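Local coordinates for Alpha/beta hydrolase (Streptomyces albidoflavus, PDB 6KSU), which probably catalyses macrolactamization of non-ribosomal peptides by heterochiral coupling, acting as a cyclase related to penicillin-binding proteins, at residues S133-V138 with T294-A299; G169-Y174 with V458-Y463; E300-A305 with A377-D382; L312-H315 with G320-Y323. One frame throughout, in Å; residues are numbered along the deposited sequence.

Contact 1: S133-V138 with T294-A299; sequences SHTAGV and TCVPDA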
loop_
_atom_site.group_PDB
_atom_site.type_symbol
_atom_site.label_atom_id
_atom_site.label_comp_id
_atom_site.label_asym_id
_atom_site.label_seq_id
_atom_site.Cartn_x
_atom_site.Cartn_y
_atom_site.Cartn_z
ATOM N N SER A 133 6.968 7.602 5.223
ATOM C CA SER A 133 6.221 8.456 4.319
ATOM C C SER A 133 6.646 8.272 2.877
ATOM O O SER A 133 6.143 8.979 1.999
ATOM C CB SER A 133 6.379 9.927 4.738
ATOM O OG SER A 133 7.743 10.321 4.759
ATOM N N HIS A 134 7.572 7.349 2.627
ATOM C CA HIS A 134 8.097 7.103 1.289
ATOM C C HIS A 134 8.801 8.341 0.729
ATOM O O HIS A 134 8.764 8.618 -0.473
ATOM C CB HIS A 134 6.999 6.617 0.333
ATOM C CG HIS A 134 6.333 5.350 0.776
ATOM N ND1 HIS A 134 6.895 4.104 0.579
ATOM C CD2 HIS A 134 5.161 5.135 1.419
ATOM C CE1 HIS A 134 6.102 3.180 1.088
ATOM N NE2 HIS A 134 5.039 3.779 1.595
ATOM N N THR A 135 9.453 9.113 1.586
ATOM C CA THR A 135 10.166 10.293 1.117
ATOM C C THR A 135 11.656 10.163 1.377
ATOM O O THR A 135 12.344 11.164 1.554
ATOM C CB THR A 135 9.627 11.561 1.778
ATOM O OG1 THR A 135 9.608 11.386 3.194
ATOM C CG2 THR A 135 8.237 11.899 1.283
ATOM N N ALA A 136 12.173 8.944 1.437
ATOM C CA ALA A 136 13.580 8.771 1.757
ATOM C C ALA A 136 14.451 8.588 0.525
ATOM O O ALA A 136 15.681 8.528 0.658
ATOM C CB ALA A 136 13.782 7.589 2.702
ATOM N N GLY A 137 13.859 8.507 -0.661
ATOM C CA GLY A 137 14.654 8.310 -1.848
ATOM C C GLY A 137 15.134 6.895 -2.054
ATOM O O GLY A 137 16.017 6.673 -2.887
ATOM N N VAL A 138 14.580 5.936 -1.326
ATOM C CA VAL A 138 14.889 4.529 -1.546
ATOM C C VAL A 138 14.150 4.036 -2.787
ATOM O O VAL A 138 12.984 4.385 -3.020
ATOM C CB VAL A 138 14.520 3.699 -0.299
ATOM C CG1 VAL A 138 15.283 2.390 -0.298
ATOM C CG2 VAL A 138 14.803 4.492 0.992
ATOM N N THR A 294 -1.049 12.681 9.604
ATOM C CA THR A 294 -0.625 14.006 9.145
ATOM C C THR A 294 0.261 13.878 7.906
ATOM O O THR A 294 1.355 13.309 7.969
ATOM C CB THR A 294 0.102 14.766 10.255
ATOM O OG1 THR A 294 -0.755 14.860 11.391
ATOM C CG2 THR A 294 0.477 16.184 9.794
ATOM N N CYS A 295 -0.211 14.401 6.781
ATOM C CA CYS A 295 0.498 14.202 5.529
ATOM C C CYS A 295 1.748 15.078 5.450
ATOM O O CYS A 295 1.830 16.154 6.051
ATOM C CB CYS A 295 -0.422 14.486 4.344
ATOM S SG CYS A 295 -1.782 13.266 4.221
ATOM N N VAL A 296 2.748 14.567 4.745
ATOM C CA VAL A 296 3.978 15.317 4.481
ATOM C C VAL A 296 3.667 16.458 3.521
ATOM O O VAL A 296 3.114 16.209 2.439
ATOM C CB VAL A 296 5.042 14.396 3.889
ATOM C CG1 VAL A 296 6.278 15.216 3.465
ATOM C CG2 VAL A 296 5.421 13.329 4.863
ATOM N N PRO A 297 3.999 17.707 3.861
ATOM C CA PRO A 297 3.796 18.807 2.915
ATOM C C PRO A 297 4.785 18.774 1.765
ATOM O O PRO A 297 5.907 18.270 1.882
ATOM C CB PRO A 297 4.005 20.057 3.775
ATOM C CG PRO A 297 4.851 19.588 4.876
ATOM C CD PRO A 297 4.371 18.203 5.187
ATOM N N ASP A 298 4.338 19.322 0.639
ATOM C CA ASP A 298 5.186 19.551 -0.526
ATOM C C ASP A 298 5.770 18.254 -1.078
ATOM O O ASP A 298 6.872 18.252 -1.632
ATOM C CB ASP A 298 6.309 20.552 -0.201
ATOM C CG ASP A 298 6.022 21.953 -0.726
ATOM O OD1 ASP A 298 4.949 22.161 -1.341
ATOM O OD2 ASP A 298 6.879 22.846 -0.539
ATOM N N ALA A 299 5.043 17.127 -0.934
ATOM C CA ALA A 299 5.485 15.876 -1.565
ATOM C C ALA A 299 4.250 15.032 -1.901
ATOM O O ALA A 299 3.941 14.043 -1.241
ATOM C CB ALA A 299 6.457 15.102 -0.675
#
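V296 meets two hydroxyl residues, S133 and T135, with its two methyl branches, one to each. CG2 of V296 is the closer probe: it lies 3.5 Å from S133 CB and 3.8 Å from S133 OG. V296 CG1 is turned to T135, whose CG2 is 4.4 Å away. The division follows from the valine torsion, which sets CG1 opposite the backbone N (chi1 174°) and leaves CG2 beside that N. T135 presents its carbon and keeps its oxygen back: OG1 sits between backbone N and carbonyl carbon (chi1 52°), while the methyl CG2 stands opposite the carbonyl carbon, beside the backbone N, and meets A299 CB at 4.2 Å. The result is a small apolar seam without a hydrogen bond across it. The hydroxyls find their polar partners on the helix side. S133 OG and T135 OG1 are 2.7 Å apart, and S133 OG has both R129 O and Q130 O within bonding reach for its single proton. Helix 128-132 thus engages the polar atoms, while the carbon of the same side chains is spent on the neighbouring loop. This helix ends in a Schellman motif, with H134 at positive phi. Its C-terminal end is packed against the loop leaving helix 286-293, where V296 has a backbone hydrogen bond to W308 of strand 307-308, the outermost strand next to 313-315 in the seven-stranded sheet.

Contact 2: G169-Y174 with V458-Y463; sequences GLAFSY and VALLQY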
loop_
_atom_site.group_PDB
_atom_site.type_symbol
_atom_site.label_atom_id
_atom_site.label_comp_id
_atom_site.label_asym_id
_atom_site.label_seq_id
_atom_site.Cartn_x
_atom_site.Cartn_y
_atom_site.Cartn_z
ATOM N N GLY A 169 14.027 13.297 1.222
ATOM C CA GLY A 169 13.062 14.335 1.526
ATOM C C GLY A 169 12.584 15.153 0.345
ATOM O O GLY A 169 11.645 15.943 0.507
ATOM N N LEU A 170 13.176 14.971 -0.840
ATOM C CA LEU A 170 12.874 15.853 -1.963
ATOM C C LEU A 170 11.576 15.471 -2.673
ATOM O O LEU A 170 10.942 16.339 -3.281
ATOM C CB LEU A 170 14.067 15.880 -2.939
ATOM C CG LEU A 170 14.115 16.824 -4.163
ATOM C CD1 LEU A 170 13.459 16.215 -5.401
ATOM C CD2 LEU A 170 13.509 18.183 -3.868
ATOM N N ALA A 171 11.135 14.214 -2.579
ATOM C CA ALA A 171 9.918 13.826 -3.285
ATOM C C ALA A 171 9.384 12.483 -2.775
ATOM O O ALA A 171 10.124 11.641 -2.265
ATOM C CB ALA A 171 10.165 13.753 -4.793
ATOM N N PHE A 172 8.087 12.283 -2.970
ATOM C CA PHE A 172 7.463 11.003 -2.665
ATOM C C PHE A 172 7.856 9.959 -3.710
ATOM O O PHE A 172 7.807 10.224 -4.914
ATOM C CB PHE A 172 5.950 11.165 -2.617
ATOM C CG PHE A 172 5.206 9.876 -2.359
ATOM C CD1 PHE A 172 4.902 9.485 -1.053
ATOM C CD2 PHE A 172 4.821 9.052 -3.409
ATOM C CE1 PHE A 172 4.229 8.298 -0.784
ATOM C CE2 PHE A 172 4.124 7.846 -3.153
ATOM C CZ PHE A 172 3.827 7.472 -1.840
ATOM N N SER A 173 8.279 8.785 -3.250
ATOM C CA SER A 173 8.386 7.633 -4.138
ATOM C C SER A 173 8.081 6.369 -3.342
ATOM O O SER A 173 8.784 6.052 -2.378
ATOM C CB SER A 173 9.767 7.547 -4.798
ATOM O OG SER A 173 9.813 6.465 -5.715
ATOM N N TYR A 174 7.046 5.639 -3.755
ATOM C CA TYR A 174 6.625 4.461 -3.007
ATOM C C TYR A 174 7.731 3.414 -3.012
ATOM O O TYR A 174 8.382 3.188 -4.033
ATOM C CB TYR A 174 5.351 3.898 -3.620
ATOM C CG TYR A 174 4.636 2.857 -2.799
ATOM C CD1 TYR A 174 3.470 3.176 -2.090
ATOM C CD2 TYR A 174 5.092 1.544 -2.750
ATOM C CE1 TYR A 174 2.777 2.208 -1.349
ATOM C CE2 TYR A 174 4.391 0.562 -2.001
ATOM C CZ TYR A 174 3.245 0.911 -1.308
ATOM O OH TYR A 174 2.565 -0.042 -0.583
ATOM N N VAL A 458 14.707 18.904 -16.057
ATOM C CA VAL A 458 13.910 17.781 -15.582
ATOM C C VAL A 458 14.808 16.814 -14.819
ATOM O O VAL A 458 15.827 16.338 -15.333
ATOM C CB VAL A 458 13.204 17.104 -16.763
ATOM C CG1 VAL A 458 12.952 15.642 -16.464
ATOM C CG2 VAL A 458 11.896 17.861 -17.129
ATOM N N ALA A 459 14.451 16.539 -13.568
ATOM C CA ALA A 459 15.202 15.578 -12.772
ATOM C C ALA A 459 14.417 14.314 -12.428
ATOM O O ALA A 459 15.026 13.256 -12.213
ATOM C CB ALA A 459 15.696 16.234 -11.474
ATOM N N LEU A 460 13.090 14.395 -12.382
ATOM C CA LEU A 460 12.263 13.256 -12.013
ATOM C C LEU A 460 11.076 13.112 -12.946
ATOM O O LEU A 460 10.489 14.102 -13.394
ATOM C CB LEU A 460 11.727 13.380 -10.581
ATOM C CG LEU A 460 12.756 13.090 -9.509
ATOM C CD1 LEU A 460 12.050 13.022 -8.164
ATOM C CD2 LEU A 460 13.458 11.788 -9.862
ATOM N N LEU A 461 10.728 11.861 -13.205
ATOM C CA LEU A 461 9.436 11.465 -13.734
ATOM C C LEU A 461 8.725 10.662 -12.647
ATOM O O LEU A 461 9.306 9.720 -12.093
ATOM C CB LEU A 461 9.656 10.642 -15.011
ATOM C CG LEU A 461 8.602 9.924 -15.846
ATOM C CD1 LEU A 461 9.201 9.648 -17.241
ATOM C CD2 LEU A 461 8.048 8.628 -15.196
ATOM N N GLN A 462 7.489 11.041 -12.301
ATOM C CA GLN A 462 6.726 10.190 -11.403
ATOM C C GLN A 462 5.330 9.903 -11.951
ATOM O O GLN A 462 4.706 10.745 -12.605
ATOM C CB GLN A 462 6.678 10.760 -9.954
ATOM C CG GLN A 462 5.986 12.063 -9.747
ATOM C CD GLN A 462 6.116 12.569 -8.315
ATOM O OE1 GLN A 462 5.509 13.571 -7.963
ATOM N NE2 GLN A 462 6.909 11.879 -7.487
ATOM N N TYR A 463 4.873 8.675 -11.681
ATOM C CA TYR A 463 3.564 8.126 -12.040
ATOM C C TYR A 463 3.313 6.897 -11.181
ATOM O O TYR A 463 4.257 6.205 -10.790
ATOM C CB TYR A 463 3.479 7.727 -13.526
ATOM C CG TYR A 463 4.191 6.424 -13.889
ATOM C CD1 TYR A 463 3.474 5.233 -14.041
ATOM C CD2 TYR A 463 5.573 6.386 -14.099
ATOM C CE1 TYR A 463 4.107 4.042 -14.397
ATOM C CE2 TYR A 463 6.226 5.191 -14.442
ATOM C CZ TYR A 463 5.475 4.020 -14.593
ATOM O OH TYR A 463 6.078 2.824 -14.932
HETATM O O HOH W 1 6.202 14.146 -4.690
#
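This is a buried, largely apolar contact between the loop before helix 176-189, in the penicillin-binding-protein-like region, and a strand of the C-terminal eight-stranded antiparallel barrel. Its centre is L460, on barrel strand 458-463. The tip of that leucine, CD1, comes to 3.9 Å from A171 CB and to 4.5 Å from L170 CD1, a looser approach. In L460, chi2 of -171° sets CD1 opposite CA, which makes this branch the one that reaches farthest toward the loop. L460 sits in a classic beta bulge, in which A459 and L460 both face V450 of strand 445-451.

Two residues on, Q462 supplies the polar half. Its CG is folded between backbone N and carbonyl carbon (chi1 64°), and the rest of the chain runs extended, carrying the amide to the backbone of F172. Q462 NE2 stands 3.2 Å from F172 O. A water bridges the same two residues, accepting from F172 N at 3.2 Å and giving a weak bond to Q462 OE1 at 3.4 Å. That oxygen is also hydrogen-bonded by R448 NE, which would fix the amide's rotation and leave NE2 turned to the loop.

Y174, at the end of the loop, makes weak hydrogen bonds through OH to S83 and K86, an arrangement consistent with the SxxK and YxN motifs of penicillin-binding relatives. The loop itself runs from helix 153-160 to helix 176-189, with the barrel wall of strands 445-451, 458-463 and 466-470 along it, S173 OG bonding to A467 N of the last strand.

Contact 3: E300-A305 with A377-D382; sequences EPFGLA and ALPVPD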
loop_
_atom_site.group_PDB
_atom_site.type_symbol
_atom_site.label_atom_id
_atom_site.label_comp_id
_atom_site.label_asym_id
_atom_site.label_seq_id
_atom_site.Cartn_x
_atom_site.Cartn_y
_atom_site.Cartn_z
ATOM N N GLU A 300 3.550 15.417 -2.964
ATOM C CA GLU A 300 2.329 14.706 -3.341
ATOM C C GLU A 300 2.642 13.304 -3.878
ATOM O O GLU A 300 3.533 13.152 -4.722
ATOM C CB GLU A 300 1.544 15.512 -4.380
ATOM C CG GLU A 300 0.037 15.199 -4.398
ATOM C CD GLU A 300 -0.592 15.205 -5.807
ATOM O OE1 GLU A 300 -0.376 16.184 -6.556
ATOM O OE2 GLU A 300 -1.313 14.229 -6.151
ATOM N N PRO A 301 1.926 12.244 -3.410
ATOM C CA PRO A 301 2.070 10.881 -3.992
ATOM C C PRO A 301 1.364 10.774 -5.337
ATOM O O PRO A 301 0.292 10.170 -5.480
ATOM C CB PRO A 301 1.436 9.985 -2.915
ATOM C CG PRO A 301 0.466 10.852 -2.206
ATOM C CD PRO A 301 0.921 12.293 -2.334
ATOM N N PHE A 302 1.990 11.368 -6.357
ATOM C CA PHE A 302 1.318 11.611 -7.629
ATOM C C PHE A 302 0.925 10.307 -8.317
ATOM O O PHE A 302 1.777 9.471 -8.623
ATOM C CB PHE A 302 2.224 12.449 -8.537
ATOM C CG PHE A 302 1.510 13.037 -9.694
ATOM C CD1 PHE A 302 0.641 14.101 -9.509
ATOM C CD2 PHE A 302 1.681 12.519 -10.960
ATOM C CE1 PHE A 302 -0.041 14.642 -10.563
ATOM C CE2 PHE A 302 1.001 13.054 -12.027
ATOM C CZ PHE A 302 0.134 14.118 -11.825
ATOM N N GLY A 303 -0.365 10.149 -8.584
ATOM C CA GLY A 303 -0.867 8.947 -9.219
ATOM C C GLY A 303 -1.295 7.828 -8.285
ATOM O O GLY A 303 -1.626 6.740 -8.769
ATOM N N LEU A 304 -1.288 8.055 -6.956
ATOM C CA LEU A 304 -1.700 7.072 -5.944
ATOM C C LEU A 304 -2.672 7.639 -4.918
ATOM O O LEU A 304 -3.691 7.009 -4.646
ATOM C CB LEU A 304 -0.476 6.494 -5.218
ATOM C CG LEU A 304 0.119 5.157 -5.666
ATOM C CD1 LEU A 304 1.075 4.618 -4.589
ATOM C CD2 LEU A 304 -0.975 4.126 -6.015
ATOM N N ALA A 305 -2.388 8.809 -4.347
ATOM C CA ALA A 305 -3.258 9.430 -3.358
ATOM C C ALA A 305 -3.031 10.936 -3.383
ATOM O O ALA A 305 -2.111 11.439 -4.042
ATOM C CB ALA A 305 -2.994 8.872 -1.955
ATOM N N ALA A 377 -8.852 10.069 -8.275
ATOM C CA ALA A 377 -8.688 9.966 -9.717
ATOM C C ALA A 377 -7.452 10.750 -10.126
ATOM O O ALA A 377 -7.142 11.781 -9.524
ATOM C CB ALA A 377 -9.923 10.492 -10.458
ATOM N N LEU A 378 -6.737 10.249 -11.134
ATOM C CA LEU A 378 -5.623 11.004 -11.695
ATOM C C LEU A 378 -6.149 12.289 -12.332
ATOM O O LEU A 378 -7.288 12.342 -12.799
ATOM C CB LEU A 378 -4.876 10.188 -12.756
ATOM C CG LEU A 378 -4.191 8.842 -12.474
ATOM C CD1 LEU A 378 -4.880 7.716 -13.234
ATOM C CD2 LEU A 378 -2.710 8.892 -12.844
ATOM N N PRO A 379 -5.339 13.336 -12.387
ATOM C CA PRO A 379 -5.758 14.530 -13.125
ATOM C C PRO A 379 -5.890 14.237 -14.612
ATOM O O PRO A 379 -5.170 13.413 -15.180
ATOM C CB PRO A 379 -4.630 15.531 -12.859
ATOM C CG PRO A 379 -3.443 14.668 -12.546
ATOM C CD PRO A 379 -3.990 13.479 -11.815
ATOM N N VAL A 380 -6.837 14.916 -15.238
ATOM C CA VAL A 380 -6.966 14.933 -16.690
ATOM C C VAL A 380 -6.628 16.347 -17.154
ATOM O O VAL A 380 -7.210 17.315 -16.644
ATOM C CB VAL A 380 -8.373 14.510 -17.140
ATOM C CG1 VAL A 380 -8.443 14.425 -18.655
ATOM C CG2 VAL A 380 -8.741 13.174 -16.510
ATOM N N PRO A 381 -5.688 16.518 -18.085
ATOM C CA PRO A 381 -5.195 17.869 -18.410
ATOM C C PRO A 381 -6.198 18.663 -19.237
ATOM O O PRO A 381 -6.738 18.162 -20.228
ATOM C CB PRO A 381 -3.913 17.595 -19.208
ATOM C CG PRO A 381 -3.595 16.146 -18.974
ATOM C CD PRO A 381 -4.898 15.464 -18.741
ATOM N N ASP A 382 -6.429 19.917 -18.827
ATOM C CA ASP A 382 -7.325 20.806 -19.565
ATOM C C ASP A 382 -6.724 21.204 -20.903
ATOM O O ASP A 382 -7.423 21.252 -21.923
ATOM C CB ASP A 382 -7.607 22.089 -18.775
ATOM C CG ASP A 382 -8.013 21.836 -17.344
ATOM O OD1 ASP A 382 -8.344 22.827 -16.656
ATOM O OD2 ASP A 382 -7.997 20.671 -16.900
#
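F302 and P379 make the main touch, the aromatic ring against the pyrrolidine ring. The far end of the phenylalanine does the work: F302 CZ lies 3.7 Å from P379 CG and 4.2 Å from P379 CD, and CE1 is 3.9 Å from the same CG. The two side chains cross obliquely. A second, lighter touch falls beside it, where L378 reaches with its CD2 methyl over the backbone of G303, 4.1 Å from the glycine CA. G303 has phi 91°, a conformation that would bring a side chain up against the preceding carbonyl oxygen.

Behind F302, its CG stands opposite the backbone N (chi1 -165°), which carries the ring to P379 of the 377-382 segment. The carboxylate of E300 borders that ring in its plane, through OE1 at the edge. The turn beneath is an inverse gamma turn centred on P301, with a weak bond from F302 N to E300 O. Further support comes from P301 O, which accepts two backbone N-H groups, L304 N at 3.0 Å and A305 N at 3.2 Å, and so draws the chain back after G303.

In the fold, this contact lies where the chain between helix 355-365 and the C-terminal barrel passes over the loop that leads into strand 307-308. The next shell belongs largely to the barrel. L432 of strand 432-437 touches both F302 and P379, R448 of strand 445-451 packs on F302 and E300, and T446 of that strand meets L378. Y376, just ahead of the 377-382 segment, hydrogen-bonds through OH to G303 N.

Contact 4: L312-H315 with G320-Y323; sequences LMRH and GAWY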
loop_
_atom_site.group_PDB
_atom_site.type_symbol
_atom_site.label_atom_id
_atom_site.label_comp_id
_atom_site.label_asym_id
_atom_site.label_seq_id
_atom_site.Cartn_x
_atom_site.Cartn_y
_atom_site.Cartn_z
ATOM N N LEU A 312 -0.160 5.772 6.394
ATOM C CA LEU A 312 -1.482 5.995 5.827
ATOM C C LEU A 312 -1.375 6.959 4.651
ATOM O O LEU A 312 -0.596 7.914 4.695
ATOM C CB LEU A 312 -2.429 6.563 6.858
ATOM C CG LEU A 312 -2.892 5.636 7.990
ATOM C CD1 LEU A 312 -3.262 6.485 9.185
ATOM C CD2 LEU A 312 -4.071 4.762 7.542
ATOM N N MET A 313 -2.158 6.709 3.610
ATOM C CA MET A 313 -2.399 7.669 2.543
ATOM C C MET A 313 -3.735 8.380 2.770
ATOM O O MET A 313 -4.591 7.910 3.524
ATOM C CB MET A 313 -2.405 6.974 1.165
ATOM C CG MET A 313 -3.731 6.258 0.822
ATOM S SD MET A 313 -3.598 5.157 -0.600
ATOM C CE MET A 313 -5.194 4.357 -0.617
ATOM N N ARG A 314 -3.917 9.506 2.073
ATOM C CA ARG A 314 -5.123 10.323 2.150
ATOM C C ARG A 314 -5.789 10.421 0.779
ATOM O O ARG A 314 -5.120 10.708 -0.222
ATOM C CB ARG A 314 -4.783 11.729 2.662
ATOM C CG ARG A 314 -5.945 12.696 2.644
ATOM C CD ARG A 314 -5.585 13.982 3.354
ATOM N NE ARG A 314 -4.543 14.731 2.649
ATOM C CZ ARG A 314 -4.767 15.499 1.592
ATOM N NH1 ARG A 314 -5.995 15.610 1.096
ATOM N NH2 ARG A 314 -3.758 16.143 1.018
ATOM N N HIS A 315 -7.103 10.172 0.737
ATOM C CA HIS A 315 -7.941 10.439 -0.424
ATOM C C HIS A 315 -8.982 11.475 -0.019
ATOM O O HIS A 315 -9.711 11.271 0.960
ATOM C CB HIS A 315 -8.623 9.158 -0.925
ATOM C CG HIS A 315 -7.696 8.208 -1.621
ATOM N ND1 HIS A 315 -8.117 7.002 -2.145
ATOM C CD2 HIS A 315 -6.365 8.276 -1.864
ATOM C CE1 HIS A 315 -7.085 6.373 -2.681
ATOM N NE2 HIS A 315 -6.012 7.129 -2.531
ATOM N N GLY A 320 -14.226 15.448 3.825
ATOM C CA GLY A 320 -14.314 14.316 2.930
ATOM C C GLY A 320 -13.030 13.535 2.791
ATOM O O GLY A 320 -12.904 12.713 1.882
ATOM N N ALA A 321 -12.067 13.769 3.668
ATOM C CA ALA A 321 -10.776 13.104 3.589
ATOM C C ALA A 321 -10.849 11.731 4.248
ATOM O O ALA A 321 -11.244 11.611 5.414
ATOM C CB ALA A 321 -9.707 13.956 4.274
ATOM N N TRP A 322 -10.456 10.697 3.512
ATOM C CA TRP A 322 -10.369 9.356 4.067
ATOM C C TRP A 322 -8.930 8.884 4.037
ATOM O O TRP A 322 -8.154 9.266 3.154
ATOM C CB TRP A 322 -11.221 8.347 3.298
ATOM C CG TRP A 322 -12.682 8.496 3.510
ATOM C CD1 TRP A 322 -13.474 9.503 3.040
ATOM C CD2 TRP A 322 -13.545 7.603 4.235
ATOM N NE1 TRP A 322 -14.784 9.292 3.427
ATOM C CE2 TRP A 322 -14.851 8.139 4.167
ATOM C CE3 TRP A 322 -13.344 6.410 4.932
ATOM C CZ2 TRP A 322 -15.949 7.519 4.764
ATOM C CZ3 TRP A 322 -14.439 5.794 5.528
ATOM C CH2 TRP A 322 -15.720 6.353 5.436
ATOM N N TYR A 323 -8.589 8.027 4.995
ATOM C CA TYR A 323 -7.247 7.493 5.096
ATOM C C TYR A 323 -7.295 5.981 4.976
ATOM O O TYR A 323 -8.285 5.349 5.351
ATOM C CB TYR A 323 -6.575 7.918 6.416
ATOM C CG TYR A 323 -6.599 9.422 6.603
ATOM C CD1 TYR A 323 -5.542 10.199 6.169
ATOM C CD2 TYR A 323 -7.707 10.062 7.165
ATOM C CE1 TYR A 323 -5.565 11.582 6.306
ATOM C CE2 TYR A 323 -7.742 11.433 7.314
ATOM C CZ TYR A 323 -6.665 12.196 6.887
ATOM O OH TYR A 323 -6.692 13.567 7.021
#
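R314 and Y323 face each other as a non-hydrogen-bonded pair in a beta hairpin, the antiparallel strands 313-315 and 322-329 of the seven-stranded sheet. Their side chains run side by side in the same direction, and R314 can be followed atom by atom. Its CB is 3.7 Å from Y323 CE1. CG, set opposite the backbone N (chi1 174°), continues past the same ring carbon at 3.8 Å. CD then lies 3.9 Å from Y323 OH, and A321 CB also lies near it, at 4.2 Å. A bend at chi3 (66°) turns the chain here, and NE beyond it packs near C295. The guanidinium plane stands 66° from the tyrosine ring, so the two are not stacked. At the tip, NH1 hydrogen-bonds to G316 O and weakly to T317 OG1, both in the hairpin's connecting turn.

The neighbouring pair, H315 and W322, is the hydrogen-bonded one, and their side chains occupy the reverse face. H315 N donates to W322 O at 2.8 Å, and W322 N returns the bond to H315 O at 2.7 Å. On that face H315 NE2 is hydrogen-bonded to L304 O, while the W322 ring meets H339 edge to face. At the other end L312 CD2 lies against Y323 CB, the side chains crossing at about a right angle. Close by, Y323 CA makes a CA-H...O contact of 3.1 Å with M313 O.

How the contacts relate
The loop 294-305 supplies one segment each to contacts 1 and 3, which adjoin in sequence though their centres are about 16 Å apart. Contacts 1 and 2 are nearer, their centres about 10 Å apart, and interlock: H134 O lies 2.8 Å from S173 N, probably a hydrogen bond, and the H134 ring stacks on Y174. That tyrosine points to the S83 and K86 pair, consistent with an active site of the penicillin-binding type. Contact 3 joins contact 2 where F172 CD2 meets P301 CA at 3.4 Å, and meets contact 4 through L304 O and H315 NE2, at 3.1 Å. Contacts 2 and 4 do not touch, their nearest atoms being about 7 Å apart.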